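Long-range contacts in uncharacterized protein (Pseudomonas aeruginosa, PDB 5BR9), which probably takes part in making the threonylcarbamoyladenosine modification of tRNA, as a TsaB-type member of the KAE1/TsaD family with an actin-like ATPase fold: residues 130-135 with 149-154; 122-127 with 171-176. All blocks are in the same frame, centred on the assembly; numbering follows the deposited sequence.

Interaction 1. Residues 130-135 with 149-154; sequences EVYWGC and EAVLPP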
ATOM      1  N   GLU A 130      10.644 -20.908   8.565  1.00 32.23           N
ATOM      2  CA  GLU A 130       9.344 -21.505   8.303  1.00 31.64           C
ATOM      3  C   GLU A 130       8.947 -21.319   6.843  1.00 33.99           C
ATOM      4  O   GLU A 130       9.524 -20.496   6.130  1.00 35.88           O
ATOM      5  CB  GLU A 130       8.262 -20.899   9.196  1.00 31.71           C
ATOM      6  CG  GLU A 130       8.468 -21.168  10.683  1.00 42.30           C
ATOM      7  CD  GLU A 130       7.312 -20.657  11.510  1.00 51.69           C
ATOM      8  OE1 GLU A 130       6.907 -19.485  11.326  1.00 54.57           O
ATOM      9  OE2 GLU A 130       6.809 -21.432  12.343  1.00 57.24           O
ATOM     10  N   VAL A 131       7.952 -22.087   6.412  1.00 27.31           N
ATOM     11  CA  VAL A 131       7.383 -21.942   5.086  1.00 23.94           C
ATOM     12  C   VAL A 131       5.880 -21.823   5.161  1.00 31.95           C
ATOM     13  O   VAL A 131       5.232 -22.449   6.004  1.00 27.93           O
ATOM     14  CB  VAL A 131       7.780 -23.129   4.152  1.00 29.11           C
ATOM     15  CG1 VAL A 131       9.279 -23.183   3.924  1.00 24.44           C
ATOM     16  CG2 VAL A 131       7.299 -24.455   4.750  1.00 26.69           C
ATOM     17  N   TYR A 132       5.326 -21.057   4.227  1.00 29.59           N
ATOM     18  CA  TYR A 132       3.912 -21.073   3.974  1.00 21.79           C
ATOM     19  C   TYR A 132       3.594 -22.310   3.150  1.00 24.17           C
ATOM     20  O   TYR A 132       4.353 -22.662   2.246  1.00 26.37           O
ATOM     21  CB  TYR A 132       3.495 -19.811   3.243  1.00 25.17           C
ATOM     22  CG  TYR A 132       3.714 -18.530   4.017  1.00 34.28           C
ATOM     23  CD1 TYR A 132       2.928 -18.215   5.124  1.00 34.89           C
ATOM     24  CD2 TYR A 132       4.722 -17.646   3.661  1.00 38.01           C
ATOM     25  CE1 TYR A 132       3.119 -17.031   5.832  1.00 34.47           C
ATOM     26  CE2 TYR A 132       4.923 -16.465   4.367  1.00 44.05           C
ATOM     27  CZ  TYR A 132       4.125 -16.165   5.457  1.00 42.83           C
ATOM     28  OH  TYR A 132       4.329 -14.985   6.152  1.00 49.73           O
ATOM     29  N   TRP A 133       2.479 -22.969   3.478  1.00 23.95           N
ATOM     30  CA  TRP A 133       2.163 -24.301   2.970  1.00 21.67           C
ATOM     31  C   TRP A 133       0.678 -24.469   2.664  1.00 23.75           C
ATOM     32  O   TRP A 133      -0.155 -24.149   3.495  1.00 21.00           O
ATOM     33  CB  TRP A 133       2.611 -25.340   3.994  1.00 22.72           C
ATOM     34  CG  TRP A 133       2.282 -26.764   3.666  1.00 26.40           C
ATOM     35  CD1 TRP A 133       1.200 -27.488   4.113  1.00 21.06           C
ATOM     36  CD2 TRP A 133       3.049 -27.651   2.857  1.00 26.28           C
ATOM     37  NE1 TRP A 133       1.264 -28.775   3.639  1.00 21.28           N
ATOM     38  CE2 TRP A 133       2.378 -28.901   2.855  1.00 20.97           C
ATOM     39  CE3 TRP A 133       4.244 -27.518   2.134  1.00 27.47           C
ATOM     40  CZ2 TRP A 133       2.859 -30.004   2.152  1.00 24.08           C
ATOM     41  CZ3 TRP A 133       4.719 -28.614   1.430  1.00 21.32           C
ATOM     42  CH2 TRP A 133       4.030 -29.843   1.452  1.00 30.65           C
ATOM     43  N   GLY A 134       0.359 -24.979   1.472  1.00 27.96           N
ATOM     44  CA  GLY A 134      -1.018 -25.228   1.066  1.00 20.10           C
ATOM     45  C   GLY A 134      -1.080 -26.246  -0.059  1.00 29.27           C
ATOM     46  O   GLY A 134      -0.348 -26.149  -1.050  1.00 26.34           O
ATOM     47  N   CYS A 135      -1.926 -27.255   0.112  1.00 19.40           N
ATOM     48  CA  CYS A 135      -2.057 -28.306  -0.871  1.00 22.40           C
ATOM     49  C   CYS A 135      -3.344 -28.124  -1.655  1.00 28.27           C
ATOM     50  O   CYS A 135      -4.393 -27.805  -1.089  1.00 27.55           O
ATOM     51  CB  CYS A 135      -2.013 -29.684  -0.211  1.00 26.65           C
ATOM     52  SG  CYS A 135      -0.425 -30.090   0.541  1.00 26.64           S
ATOM     53  N   GLU A 149      -4.387 -23.459   4.755  1.00 26.52           N
ATOM     54  CA  GLU A 149      -3.033 -22.964   4.567  1.00 30.46           C
ATOM     55  C   GLU A 149      -2.441 -22.809   5.940  1.00 26.02           C
ATOM     56  O   GLU A 149      -3.179 -22.718   6.924  1.00 28.21           O
ATOM     57  CB  GLU A 149      -3.008 -21.628   3.799  1.00 23.98           C
ATOM     58  CG  GLU A 149      -3.484 -21.770   2.364  1.00 30.50           C
ATOM     59  CD  GLU A 149      -3.434 -20.467   1.557  1.00 33.24           C
ATOM     60  OE1 GLU A 149      -3.285 -19.363   2.131  1.00 34.62           O
ATOM     61  OE2 GLU A 149      -3.594 -20.565   0.328  1.00 34.57           O
ATOM     62  N   ALA A 150      -1.118 -22.873   6.013  1.00 25.15           N
ATOM     63  CA  ALA A 150      -0.425 -22.785   7.289  1.00 26.73           C
ATOM     64  C   ALA A 150       0.974 -22.237   7.081  1.00 25.89           C
ATOM     65  O   ALA A 150       1.495 -22.251   5.960  1.00 34.28           O
ATOM     66  CB  ALA A 150      -0.368 -24.160   7.947  1.00 27.32           C
ATOM     67  N   VAL A 151       1.578 -21.746   8.159  1.00 28.31           N
ATOM     68  CA  VAL A 151       2.988 -21.388   8.166  1.00 27.41           C
ATOM     69  C   VAL A 151       3.649 -22.313   9.175  1.00 30.38           C
ATOM     70  O   VAL A 151       3.253 -22.368  10.323  1.00 33.76           O
ATOM     71  CB  VAL A 151       3.196 -19.896   8.475  1.00 39.17           C
ATOM     72  CG1 VAL A 151       2.456 -19.500   9.734  1.00 37.74           C
ATOM     73  CG2 VAL A 151       4.692 -19.571   8.595  1.00 30.05           C
ATOM     74  N   LEU A 152       4.662 -23.048   8.739  1.00 37.04           N
ATOM     75  CA  LEU A 152       5.125 -24.213   9.482  1.00 35.00           C
ATOM     76  C   LEU A 152       6.619 -24.416   9.345  1.00 34.49           C
ATOM     77  O   LEU A 152       7.175 -24.124   8.287  1.00 31.41           O
ATOM     78  CB  LEU A 152       4.427 -25.473   8.960  1.00 33.39           C
ATOM     79  CG  LEU A 152       2.916 -25.652   9.042  1.00 33.21           C
ATOM     80  CD1 LEU A 152       2.482 -26.746   8.064  1.00 30.72           C
ATOM     81  CD2 LEU A 152       2.504 -26.011  10.452  1.00 31.29           C
ATOM     82  N   PRO A 153       7.264 -24.979  10.388  1.00 40.30           N
ATOM     83  CA  PRO A 153       8.597 -25.549  10.184  1.00 34.74           C
ATOM     84  C   PRO A 153       8.466 -26.605   9.091  1.00 31.44           C
ATOM     85  O   PRO A 153       7.487 -27.347   9.077  1.00 30.07           O
ATOM     86  CB  PRO A 153       8.929 -26.202  11.525  1.00 37.19           C
ATOM     87  CG  PRO A 153       7.973 -25.628  12.495  1.00 37.87           C
ATOM     88  CD  PRO A 153       6.735 -25.290  11.725  1.00 38.36           C
ATOM     89  N   PRO A 154       9.437 -26.675   8.187  1.00 26.70           N
ATOM     90  CA  PRO A 154       9.371 -27.650   7.096  1.00 25.80           C
ATOM     91  C   PRO A 154       9.175 -29.092   7.591  1.00 28.95           C
ATOM     92  O   PRO A 154       8.535 -29.895   6.898  1.00 29.34           O
ATOM     93  CB  PRO A 154      10.719 -27.469   6.390  1.00 31.02           C
ATOM     94  CG  PRO A 154      11.605 -26.797   7.416  1.00 39.24           C
ATOM     95  CD  PRO A 154      10.689 -25.905   8.183  1.00 30.96           C
TER
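The Tyr132 ring lies alongside the branched side chain of Val151, the two pointing the same way, with CD1 and CE1 of Tyr132 3.8 and 3.9 Å from CB of Val151. On the other side of the sheet the indole of Trp133 reaches CD1 of Leu152 with its own CD1, at a looser 4.2 Å. CG of Trp133 is anti to the backbone N (chi1 176°), and the end of the indole leads away from 149-154 and packs on Ala121 and Ala123 of strand 119-125, while NE1 is hydrogen-bonded to Ala158 O. Both pairs sit on the hairpin of strands 131-139 and 142-152, at one margin of the second five-stranded sheet of this actin-like fold. Val131 and Leu152 exchange two backbone bonds, the one from Val131 N to Leu152 O being 2.9 Å long and nearly straight. Trp133 and Ala150 exchange two more, with Trp133 N 2.8 Å from Ala150 O. Between these pairs Tyr132 faces Val151 as a non-hydrogen-bonded pair, and Tyr132 CA comes within 3.3 Å of Ala150 O in a CA-H...O contact. Beside the end of strand 142-152 the Glu130 chain, extended beyond CG, passes obliquely over Val151, bringing OE1 to 3.5 Å from Val151 CG2. Glu149, by contrast, sends its carboxylate to Arg72, Ser102 and Tyr136. The pairing is thus set by main-chain bonds, to which the side chains add apolar touches and the flank of Glu130, while the Glu149 carboxylate ties the hairpin to other parts of the fold.

Interaction 2. Residues 122-127 with 171-176; sequences AAIDAR and AGTGWG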
ATOM      1  N   ALA A 122       1.897 -26.523  -2.627  1.00 23.52           N
ATOM      2  CA  ALA A 122       2.533 -25.228  -2.800  1.00 21.73           C
ATOM      3  C   ALA A 122       3.245 -24.820  -1.514  1.00 22.65           C
ATOM      4  O   ALA A 122       2.693 -24.933  -0.427  1.00 24.06           O
ATOM      5  CB  ALA A 122       1.511 -24.193  -3.211  1.00 19.68           C
ATOM      6  N   ALA A 123       4.485 -24.374  -1.646  1.00 26.90           N
ATOM      7  CA  ALA A 123       5.259 -23.922  -0.503  1.00 26.17           C
ATOM      8  C   ALA A 123       6.021 -22.668  -0.869  1.00 25.40           C
ATOM      9  O   ALA A 123       6.766 -22.659  -1.846  1.00 25.60           O
ATOM     10  CB  ALA A 123       6.239 -25.021  -0.015  1.00 21.56           C
ATOM     11  N   ILE A 124       5.822 -21.621  -0.074  1.00 22.77           N
ATOM     12  CA  ILE A 124       6.478 -20.333  -0.258  1.00 22.47           C
ATOM     13  C   ILE A 124       7.310 -20.035   0.974  1.00 25.84           C
ATOM     14  O   ILE A 124       6.824 -20.138   2.101  1.00 29.50           O
ATOM     15  CB  ILE A 124       5.443 -19.209  -0.523  1.00 26.03           C
ATOM     16  CG1 ILE A 124       4.735 -19.439  -1.865  1.00 21.43           C
ATOM     17  CG2 ILE A 124       6.117 -17.845  -0.467  1.00 23.12           C
ATOM     18  CD1 ILE A 124       3.574 -18.482  -2.125  1.00 20.95           C
ATOM     19  N   ASP A 125       8.553 -19.637   0.760  1.00 28.03           N
ATOM     20  CA  ASP A 125       9.454 -19.359   1.855  1.00 29.64           C
ATOM     21  C   ASP A 125       8.856 -18.272   2.730  1.00 30.46           C
ATOM     22  O   ASP A 125       8.352 -17.285   2.229  1.00 25.79           O
ATOM     23  CB  ASP A 125      10.824 -18.900   1.360  1.00 27.49           C
ATOM     24  CG  ASP A 125      11.856 -18.893   2.467  1.00 38.74           C
ATOM     25  OD1 ASP A 125      12.899 -18.233   2.333  1.00 47.95           O
ATOM     26  OD2 ASP A 125      11.595 -19.516   3.509  1.00 38.74           O
ATOM     27  N   ALA A 126       8.854 -18.503   4.034  1.00 32.30           N
ATOM     28  CA  ALA A 126       8.430 -17.492   4.997  1.00 32.57           C
ATOM     29  C   ALA A 126       9.659 -17.031   5.747  1.00 33.40           C
ATOM     30  O   ALA A 126      10.741 -17.605   5.603  1.00 42.07           O
ATOM     31  CB  ALA A 126       7.378 -18.046   5.963  1.00 26.12           C
ATOM     32  N   ARG A 127       9.516 -15.989   6.538  1.00 39.85           N
ATOM     33  CA  ARG A 127      10.644 -15.574   7.363  1.00 45.62           C
ATOM     34  C   ARG A 127      10.877 -16.608   8.474  1.00 46.46           C
ATOM     35  O   ARG A 127       9.984 -17.391   8.819  1.00 46.26           O
ATOM     36  CB  ARG A 127      10.386 -14.184   7.955  1.00 47.59           C
ATOM     37  N   ALA A 171       5.555 -27.132  -5.707  1.00 21.20           N
ATOM     38  CA  ALA A 171       5.736 -25.845  -6.355  1.00 21.42           C
ATOM     39  C   ALA A 171       6.064 -24.758  -5.350  1.00 26.20           C
ATOM     40  O   ALA A 171       5.417 -24.652  -4.312  1.00 27.90           O
ATOM     41  CB  ALA A 171       4.496 -25.462  -7.126  1.00 22.41           C
ATOM     42  N   GLY A 172       7.062 -23.945  -5.680  1.00 21.16           N
ATOM     43  CA  GLY A 172       7.360 -22.743  -4.919  1.00 19.33           C
ATOM     44  C   GLY A 172       8.688 -22.733  -4.185  1.00 24.04           C
ATOM     45  O   GLY A 172       9.297 -23.790  -3.941  1.00 20.48           O
ATOM     46  N   THR A 173       9.112 -21.529  -3.804  1.00 20.08           N
ATOM     47  CA  THR A 173      10.426 -21.323  -3.193  1.00 23.05           C
ATOM     48  C   THR A 173      10.573 -22.010  -1.839  1.00 26.58           C
ATOM     49  O   THR A 173      11.691 -22.188  -1.347  1.00 26.52           O
ATOM     50  CB  THR A 173      10.714 -19.829  -2.984  1.00 26.18           C
ATOM     51  OG1 THR A 173       9.723 -19.281  -2.102  1.00 24.69           O
ATOM     52  CG2 THR A 173      10.689 -19.062  -4.328  1.00 25.50           C
ATOM     53  N   GLY A 174       9.447 -22.375  -1.230  1.00 27.36           N
ATOM     54  CA  GLY A 174       9.456 -23.121   0.021  1.00 24.98           C
ATOM     55  C   GLY A 174      10.121 -24.483  -0.123  1.00 26.04           C
ATOM     56  O   GLY A 174      10.576 -25.077   0.853  1.00 25.78           O
ATOM     57  N   TRP A 175      10.178 -24.981  -1.352  1.00 23.87           N
ATOM     58  CA  TRP A 175      10.752 -26.285  -1.610  1.00 26.87           C
ATOM     59  C   TRP A 175      12.270 -26.272  -1.536  1.00 27.59           C
ATOM     60  O   TRP A 175      12.894 -27.331  -1.622  1.00 22.73           O
ATOM     61  CB  TRP A 175      10.246 -26.819  -2.956  1.00 21.64           C
ATOM     62  CG  TRP A 175       8.819 -27.279  -2.782  1.00 26.69           C
ATOM     63  CD1 TRP A 175       7.681 -26.573  -3.070  1.00 32.36           C
ATOM     64  CD2 TRP A 175       8.387 -28.515  -2.200  1.00 27.56           C
ATOM     65  NE1 TRP A 175       6.569 -27.303  -2.722  1.00 26.34           N
ATOM     66  CE2 TRP A 175       6.975 -28.498  -2.181  1.00 30.98           C
ATOM     67  CE3 TRP A 175       9.055 -29.636  -1.691  1.00 25.67           C
ATOM     68  CZ2 TRP A 175       6.221 -29.563  -1.684  1.00 27.85           C
ATOM     69  CZ3 TRP A 175       8.300 -30.704  -1.206  1.00 26.01           C
ATOM     70  CH2 TRP A 175       6.899 -30.653  -1.201  1.00 25.56           C
ATOM     71  N   GLY A 176      12.855 -25.090  -1.302  1.00 23.43           N
ATOM     72  CA  GLY A 176      14.261 -25.010  -0.934  1.00 20.14           C
ATOM     73  C   GLY A 176      14.529 -25.797   0.342  1.00 28.74           C
ATOM     74  O   GLY A 176      15.638 -26.262   0.568  1.00 26.57           O
TER
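Ala122 and Ala171 pair as neighbours on parallel strands, Ala123 N giving Ala171 O a 2.8 Å bond, before 171-176 leaves the sheet and turns into a 3-10 segment. This is the parallel pairing of the central strand 119-125 with strand 168-171 in the second mixed sheet of the actin-like (ASKHA) fold. Ala123 O takes the next bond, from Gly174 N at 2.8 Å, with the donor well above the carbonyl plane (57° out of it). Gly172 CA also lies 3.1 Å from Ala123 O, and Gly172 and Gly174 bring their bare CA atoms close against the backbone of Ala123 and Ile124. Among the side chains, Ala123 CB rests over one face of the Trp175 indole, 3.6 Å from NE1. The NE1 of Trp175 is hydrogen-bonded to Ala121 O, one residue ahead of 122-127, which helps to orient the indole over Ala123. Ile124 turns the other way, against Leu104 and Leu107 of helix 103-115. Further along, the acceptor is a side chain: Asp125 N donates to Thr173 OG1 over 3.1 Å, almost straight at 175°.

Strand 119-125 of interaction 2 and strand 131-139 of interaction 1 follow each other in the chain and lie side by side in one sheet, joined by probable hydrogen bonds from Tyr132 N to Ile124 O and from Ala122 N to Gly134 O. Interaction 1 is nested within the longer chain loop that interaction 2 closes. It is the more open of the two: partly buried at the sheet margin, it relies on reciprocal backbone bonds between antiparallel strands. Interaction 2, buried further in with helix 103-115 packed on it, joins one parallel bridge to a glycine-containing 3-10 turn with a hydroxyl as acceptor. Trp133 packs on Ala123, bringing the two contacts together.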